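Methyltransferase (Geobacter sulfurreducens PCA, PDB 3C3P) probably transfers a methyl group from S-adenosyl-L-methionine to an oxygen atom of its substrate. Local coordinates at residues A121-D135 with M146-N160. Sequence-based numbering, arbitrary orientation. Where two conformers were deposited one is given.
Sequences AAGQRDIDILFMDCD and MNRCLAKNALLIAVN. With EDO (1,2-ethanediol), chain K; EDO (1,2-ethanediol), chain F.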
loop_
_atom_site.group_PDB
_atom_site.type_symbol
_atom_site.label_atom_id
_atom_site.label_comp_id
_atom_site.label_asym_id
_atom_site.label_seq_id
_atom_site.Cartn_x
_atom_site.Cartn_y
_atom_site.Cartn_z
ATOM N N ALA A 121 17.617 -6.408 -16.730
ATOM C CA ALA A 121 17.265 -6.152 -15.327
ATOM C C ALA A 121 18.177 -6.950 -14.397
ATOM O O ALA A 121 18.601 -6.489 -13.323
ATOM C CB ALA A 121 15.791 -6.503 -15.064
ATOM N N ALA A 122 18.507 -8.143 -14.860
ATOM C CA ALA A 122 19.352 -9.050 -14.090
ATOM C C ALA A 122 20.740 -8.473 -13.788
ATOM O O ALA A 122 21.438 -8.969 -12.907
ATOM C CB ALA A 122 19.483 -10.398 -14.807
ATOM N N GLY A 123 21.134 -7.426 -14.505
ATOM C CA GLY A 123 22.445 -6.795 -14.314
ATOM C C GLY A 123 22.414 -5.684 -13.279
ATOM O O GLY A 123 23.425 -5.057 -12.956
ATOM N N GLN A 124 21.218 -5.438 -12.767
ATOM C CA GLN A 124 20.996 -4.405 -11.741
ATOM C C GLN A 124 21.270 -4.960 -10.352
ATOM O O GLN A 124 21.207 -6.160 -10.126
ATOM C CB GLN A 124 19.576 -3.840 -11.848
ATOM C CG GLN A 124 19.338 -3.095 -13.150
ATOM C CD GLN A 124 20.029 -1.749 -13.197
ATOM O OE1 GLN A 124 19.949 -0.957 -12.252
ATOM N NE2 GLN A 124 20.646 -1.443 -14.328
ATOM N N ARG A 125 21.615 -4.069 -9.440
ATOM C CA ARG A 125 21.901 -4.444 -8.048
ATOM C C ARG A 125 21.195 -3.547 -7.043
ATOM O O ARG A 125 20.982 -2.364 -7.284
ATOM C CB ARG A 125 23.415 -4.404 -7.763
ATOM C CG ARG A 125 24.247 -5.387 -8.551
ATOM C CD ARG A 125 23.865 -6.831 -8.264
ATOM N NE ARG A 125 24.729 -7.760 -8.995
ATOM C CZ ARG A 125 24.494 -8.233 -10.219
ATOM N NH1 ARG A 125 23.401 -7.895 -10.885
ATOM N NH2 ARG A 125 25.363 -9.066 -10.776
ATOM N N ASP A 126 20.834 -4.133 -5.908
ATOM C CA ASP A 126 20.184 -3.376 -4.831
ATOM C C ASP A 126 18.933 -2.652 -5.296
ATOM O O ASP A 126 18.761 -1.459 -5.103
ATOM C CB ASP A 126 21.165 -2.383 -4.211
ATOM C CG ASP A 126 22.271 -3.069 -3.437
ATOM O OD1 ASP A 126 21.981 -4.038 -2.701
ATOM O OD2 ASP A 126 23.420 -2.606 -3.531
ATOM N N ILE A 127 18.102 -3.408 -5.979
ATOM C CA ILE A 127 16.794 -2.922 -6.452
ATOM C C ILE A 127 15.873 -2.781 -5.238
ATOM O O ILE A 127 15.693 -3.723 -4.473
ATOM C CB ILE A 127 16.158 -3.877 -7.496
ATOM C CG1 ILE A 127 17.067 -4.029 -8.738
ATOM C CG2 ILE A 127 14.747 -3.384 -7.906
ATOM C CD1 ILE A 127 16.611 -5.134 -9.715
ATOM N N ASP A 128 15.294 -1.588 -5.087
ATOM C CA ASP A 128 14.375 -1.244 -3.968
ATOM C C ASP A 128 12.947 -1.574 -4.311
ATOM O O ASP A 128 12.175 -1.968 -3.443
ATOM C CB ASP A 128 14.530 0.224 -3.561
ATOM C CG ASP A 128 15.912 0.507 -3.007
ATOM O OD1 ASP A 128 16.345 -0.257 -2.115
ATOM O OD2 ASP A 128 16.564 1.468 -3.465
ATOM N N ILE A 129 12.591 -1.352 -5.571
ATOM C CA ILE A 129 11.256 -1.680 -6.064
ATOM C C ILE A 129 11.384 -2.361 -7.399
ATOM O O ILE A 129 12.009 -1.856 -8.311
ATOM C CB ILE A 129 10.292 -0.477 -6.249
ATOM C CG1 ILE A 129 10.006 0.215 -4.932
ATOM C CG2 ILE A 129 8.981 -0.954 -6.866
ATOM C CD1 ILE A 129 9.019 1.330 -5.038
ATOM N N LEU A 130 10.823 -3.548 -7.473
ATOM C CA LEU A 130 10.804 -4.325 -8.703
ATOM C C LEU A 130 9.346 -4.442 -9.144
ATOM O O LEU A 130 8.483 -5.043 -8.455
ATOM C CB LEU A 130 11.454 -5.699 -8.528
ATOM C CG LEU A 130 11.392 -6.558 -9.805
ATOM C CD1 LEU A 130 12.177 -5.886 -10.938
ATOM C CD2 LEU A 130 11.882 -7.996 -9.592
ATOM N N PHE A 131 9.074 -3.817 -10.285
ATOM C CA PHE A 131 7.735 -3.811 -10.865
ATOM C C PHE A 131 7.595 -4.996 -11.795
ATOM O O PHE A 131 8.523 -5.329 -12.541
ATOM C CB PHE A 131 7.449 -2.514 -11.618
ATOM C CG PHE A 131 6.078 -2.462 -12.243
ATOM C CD1 PHE A 131 4.980 -2.018 -11.509
ATOM C CD2 PHE A 131 5.883 -2.852 -13.553
ATOM C CE1 PHE A 131 3.714 -1.946 -12.094
ATOM C CE2 PHE A 131 4.603 -2.793 -14.139
ATOM C CZ PHE A 131 3.537 -2.342 -13.402
HETATM N N MSE A 132 6.431 -5.624 -11.736
HETATM C CA MSE A 132 6.192 -6.785 -12.537
HETATM C C MSE A 132 4.755 -6.911 -13.060
HETATM O O MSE A 132 3.811 -6.541 -12.380
HETATM C CB MSE A 132 6.444 -7.937 -11.589
HETATM C CG MSE A 132 7.096 -9.007 -12.220
HETATM SE SE MSE A 132 6.917 -10.514 -11.074
HETATM C CE MSE A 132 7.849 -9.836 -9.471
ATOM N N ASP A 133 4.623 -7.416 -14.286
ATOM C CA ASP A 133 3.307 -7.681 -14.921
ATOM C C ASP A 133 3.081 -9.206 -15.022
ATOM O O ASP A 133 3.745 -9.922 -15.768
ATOM C CB ASP A 133 3.192 -7.006 -16.288
ATOM C CG ASP A 133 1.793 -7.141 -16.906
ATOM O OD1 ASP A 133 0.966 -7.963 -16.430
ATOM O OD2 ASP A 133 1.529 -6.424 -17.896
ATOM N N CYS A 134 2.129 -9.679 -14.238
ATOM C CA CYS A 134 1.811 -11.100 -14.184
ATOM C C CYS A 134 1.291 -11.679 -15.480
ATOM O O CYS A 134 1.256 -12.900 -15.620
ATOM C CB CYS A 134 0.805 -11.413 -13.069
ATOM S SG CYS A 134 1.444 -11.122 -11.408
ATOM N N ASP A 135 0.888 -10.828 -16.418
ATOM C CA ASP A 135 0.385 -11.278 -17.732
ATOM C C ASP A 135 1.500 -11.643 -18.671
ATOM O O ASP A 135 1.327 -12.419 -19.603
ATOM C CB ASP A 135 -0.405 -10.182 -18.452
ATOM C CG ASP A 135 -1.762 -9.972 -17.880
ATOM O OD1 ASP A 135 -2.225 -10.841 -17.122
ATOM O OD2 ASP A 135 -2.390 -8.966 -18.243
HETATM N N MSE A 146 15.867 -12.830 -10.309
HETATM C CA MSE A 146 16.024 -11.469 -9.738
HETATM C C MSE A 146 16.215 -11.312 -8.223
HETATM O O MSE A 146 16.673 -10.257 -7.768
HETATM C CB MSE A 146 14.777 -10.627 -10.108
HETATM C CG MSE A 146 14.504 -10.450 -11.615
HETATM SE SE MSE A 146 15.923 -9.532 -12.571
HETATM C CE MSE A 146 15.952 -7.883 -11.535
ATOM N N ASN A 147 15.864 -12.323 -7.441
ATOM C CA ASN A 147 15.971 -12.164 -5.987
ATOM C C ASN A 147 17.365 -11.690 -5.558
ATOM O O ASN A 147 17.507 -10.940 -4.582
ATOM C CB ASN A 147 15.607 -13.436 -5.228
ATOM C CG ASN A 147 15.296 -13.154 -3.790
ATOM O OD1 ASN A 147 14.599 -12.194 -3.482
ATOM N ND2 ASN A 147 15.769 -13.996 -2.905
ATOM N N ARG A 148 18.370 -12.119 -6.320
ATOM C CA ARG A 148 19.791 -11.795 -6.061
ATOM C C ARG A 148 20.121 -10.328 -6.309
ATOM O O ARG A 148 21.140 -9.806 -5.841
ATOM C CB ARG A 148 20.718 -12.586 -6.988
ATOM C CG ARG A 148 20.650 -14.090 -6.868
ATOM C CD ARG A 148 21.706 -14.728 -7.747
ATOM N NE ARG A 148 21.491 -14.453 -9.165
ATOM C CZ ARG A 148 20.741 -15.200 -9.979
ATOM N NH1 ARG A 148 20.116 -16.281 -9.523
ATOM N NH2 ARG A 148 20.611 -14.855 -11.260
ATOM N N CYS A 149 19.234 -9.698 -7.064
ATOM C CA CYS A 149 19.367 -8.299 -7.498
ATOM C C CYS A 149 18.650 -7.351 -6.577
ATOM O O CYS A 149 18.794 -6.130 -6.668
ATOM C CB CYS A 149 18.810 -8.149 -8.916
ATOM S SG CYS A 149 19.645 -9.215 -10.145
ATOM N N LEU A 150 17.916 -7.936 -5.649
ATOM C CA LEU A 150 17.112 -7.141 -4.708
ATOM C C LEU A 150 17.883 -6.623 -3.502
ATOM O O LEU A 150 18.770 -7.276 -2.972
ATOM C CB LEU A 150 15.879 -7.924 -4.214
ATOM C CG LEU A 150 14.832 -8.379 -5.232
ATOM C CD1 LEU A 150 13.715 -9.098 -4.496
ATOM C CD2 LEU A 150 14.299 -7.194 -6.030
ATOM N N ALA A 151 17.539 -5.411 -3.101
ATOM C CA ALA A 151 18.128 -4.816 -1.912
ATOM C C ALA A 151 17.403 -5.345 -0.699
ATOM O O ALA A 151 16.312 -5.902 -0.790
ATOM C CB ALA A 151 17.984 -3.313 -1.927
ATOM N N LYS A 152 18.048 -5.178 0.444
ATOM C CA LYS A 152 17.425 -5.525 1.706
ATOM C C LYS A 152 16.081 -4.797 1.776
ATOM O O LYS A 152 16.008 -3.593 1.503
ATOM C CB LYS A 152 18.269 -5.048 2.890
ATOM C CG LYS A 152 17.572 -5.215 4.239
ATOM C CD LYS A 152 18.419 -4.743 5.422
ATOM C CE LYS A 152 17.596 -4.782 6.697
ATOM N NZ LYS A 152 18.407 -4.404 7.905
ATOM N N ASN A 153 15.040 -5.533 2.153
ATOM C CA ASN A 153 13.690 -4.976 2.342
ATOM C C ASN A 153 13.064 -4.372 1.080
ATOM O O ASN A 153 12.235 -3.436 1.144
ATOM C CB ASN A 153 13.641 -3.943 3.500
ATOM C CG ASN A 153 13.971 -4.530 4.881
ATOM O OD1 ASN A 153 14.456 -3.794 5.750
ATOM N ND2 ASN A 153 13.735 -5.826 5.083
ATOM N N ALA A 154 13.484 -4.899 -0.063
ATOM C CA ALA A 154 12.883 -4.495 -1.347
ATOM C C ALA A 154 11.406 -4.850 -1.358
ATOM O O ALA A 154 10.938 -5.720 -0.640
ATOM C CB ALA A 154 13.549 -5.177 -2.526
ATOM N N LEU A 155 10.695 -4.163 -2.231
ATOM C CA LEU A 155 9.287 -4.372 -2.437
ATOM C C LEU A 155 8.999 -4.763 -3.868
ATOM O O LEU A 155 9.415 -4.089 -4.814
ATOM C CB LEU A 155 8.518 -3.068 -2.168
ATOM C CG LEU A 155 6.999 -3.069 -2.369
ATOM C CD1 LEU A 155 6.242 -3.931 -1.357
ATOM C CD2 LEU A 155 6.485 -1.597 -2.357
ATOM N N LEU A 156 8.274 -5.865 -3.974
ATOM C CA LEU A 156 7.838 -6.403 -5.247
ATOM C C LEU A 156 6.417 -5.917 -5.450
ATOM O O LEU A 156 5.588 -5.990 -4.538
ATOM C CB LEU A 156 7.858 -7.938 -5.236
ATOM C CG LEU A 156 7.519 -8.655 -6.534
ATOM C CD1 LEU A 156 8.646 -8.449 -7.540
ATOM C CD2 LEU A 156 7.314 -10.123 -6.245
ATOM N N ILE A 157 6.157 -5.401 -6.640
ATOM C CA ILE A 157 4.813 -4.903 -7.047
ATOM C C ILE A 157 4.486 -5.610 -8.369
ATOM O O ILE A 157 5.113 -5.358 -9.413
ATOM C CB ILE A 157 4.706 -3.377 -7.205
ATOM C CG1 ILE A 157 5.173 -2.654 -5.931
ATOM C CG2 ILE A 157 3.250 -3.003 -7.571
ATOM C CD1 ILE A 157 5.186 -1.136 -6.032
ATOM N N ALA A 158 3.519 -6.510 -8.301
ATOM C CA ALA A 158 3.082 -7.332 -9.448
ATOM C C ALA A 158 1.645 -7.025 -9.792
ATOM O O ALA A 158 0.727 -7.248 -8.991
ATOM C CB ALA A 158 3.269 -8.825 -9.146
ATOM N N VAL A 159 1.451 -6.494 -10.992
ATOM C CA VAL A 159 0.118 -6.120 -11.436
ATOM C C VAL A 159 -0.544 -7.268 -12.178
ATOM O O VAL A 159 0.091 -8.293 -12.492
ATOM C CB VAL A 159 0.106 -4.813 -12.275
ATOM C CG1 VAL A 159 0.571 -3.613 -11.392
ATOM C CG2 VAL A 159 0.922 -4.941 -13.588
ATOM N N ASN A 160 -1.819 -7.063 -12.456
ATOM C CA ASN A 160 -2.664 -8.068 -13.159
ATOM C C ASN A 160 -2.606 -9.403 -12.434
ATOM O O ASN A 160 -2.576 -10.479 -13.032
ATOM C CB ASN A 160 -2.252 -8.212 -14.622
ATOM C CG ASN A 160 -2.345 -6.910 -15.364
ATOM O OD1 ASN A 160 -3.229 -6.107 -15.095
ATOM N ND2 ASN A 160 -1.420 -6.679 -16.287
HETATM C C1 EDO K . -3.224 -13.229 -15.235
HETATM O O1 EDO K . -2.422 -12.064 -14.995
HETATM C C2 EDO K . -4.309 -13.452 -14.178
HETATM O O2 EDO K . -3.786 -13.174 -12.877
HETATM C C1 EDO F . 22.229 0.663 -6.515
HETATM O O1 EDO F . 22.253 -0.273 -7.593
HETATM C C2 EDO F . 20.854 1.316 -6.482
HETATM O O2 EDO F . 20.761 2.274 -5.418
HETATM O O HOH W 1 14.747 -1.837 -0.554
#
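I129-D133 and A154-V159 run side by side as parallel strands, their short axes 4.6 Å apart at closest and inclined by 18°. Six backbone bonds alternate between them, from L155 N to D128 O through to C134 N to V159 O. Upstream of the corner at D128, I127 pairs with L150: its N gives a nearly straight bond to C149 O (176°), and its O takes A151 N. The helix 139-146 links the two strands, a beta-alpha-beta crossover at the centre of the Rossmann-like methyltransferase sheet, with strand 59-63 flanking one side and 203-208 the other.

On one face, V159 CG1 meets F131 CE1 at 3.6 Å, the two side chains crossing at about a right angle, and I129 CG2 touches I157 CD1; helix 42-55 packs over this layer. On the other face, L130 CD2 lies against M146 CB (3.9 Å). Selenomethionine M146 folds back at chi2 and chi3, and its CE presses tightly on I127 CD1 (3.4 Å).

At the C-terminal ends of the strands, chi1 of -174° turns the D133 carboxylate toward the second strand, where OD1 accepts N160 ND2 (2.7 Å) and D135 N from opposite faces of the carboxylate. The second bond makes an Asx turn. With an alanine here both bonds to OD1 go, and the N160 amide would probably be freer to turn and the chain at D135 less firmly set.

Apolar packing thus fills both faces of the strand pair, while one carboxylate oxygen ties their C-terminal ends together, the edge where Rossmann-fold methyltransferases generally bind their cofactor.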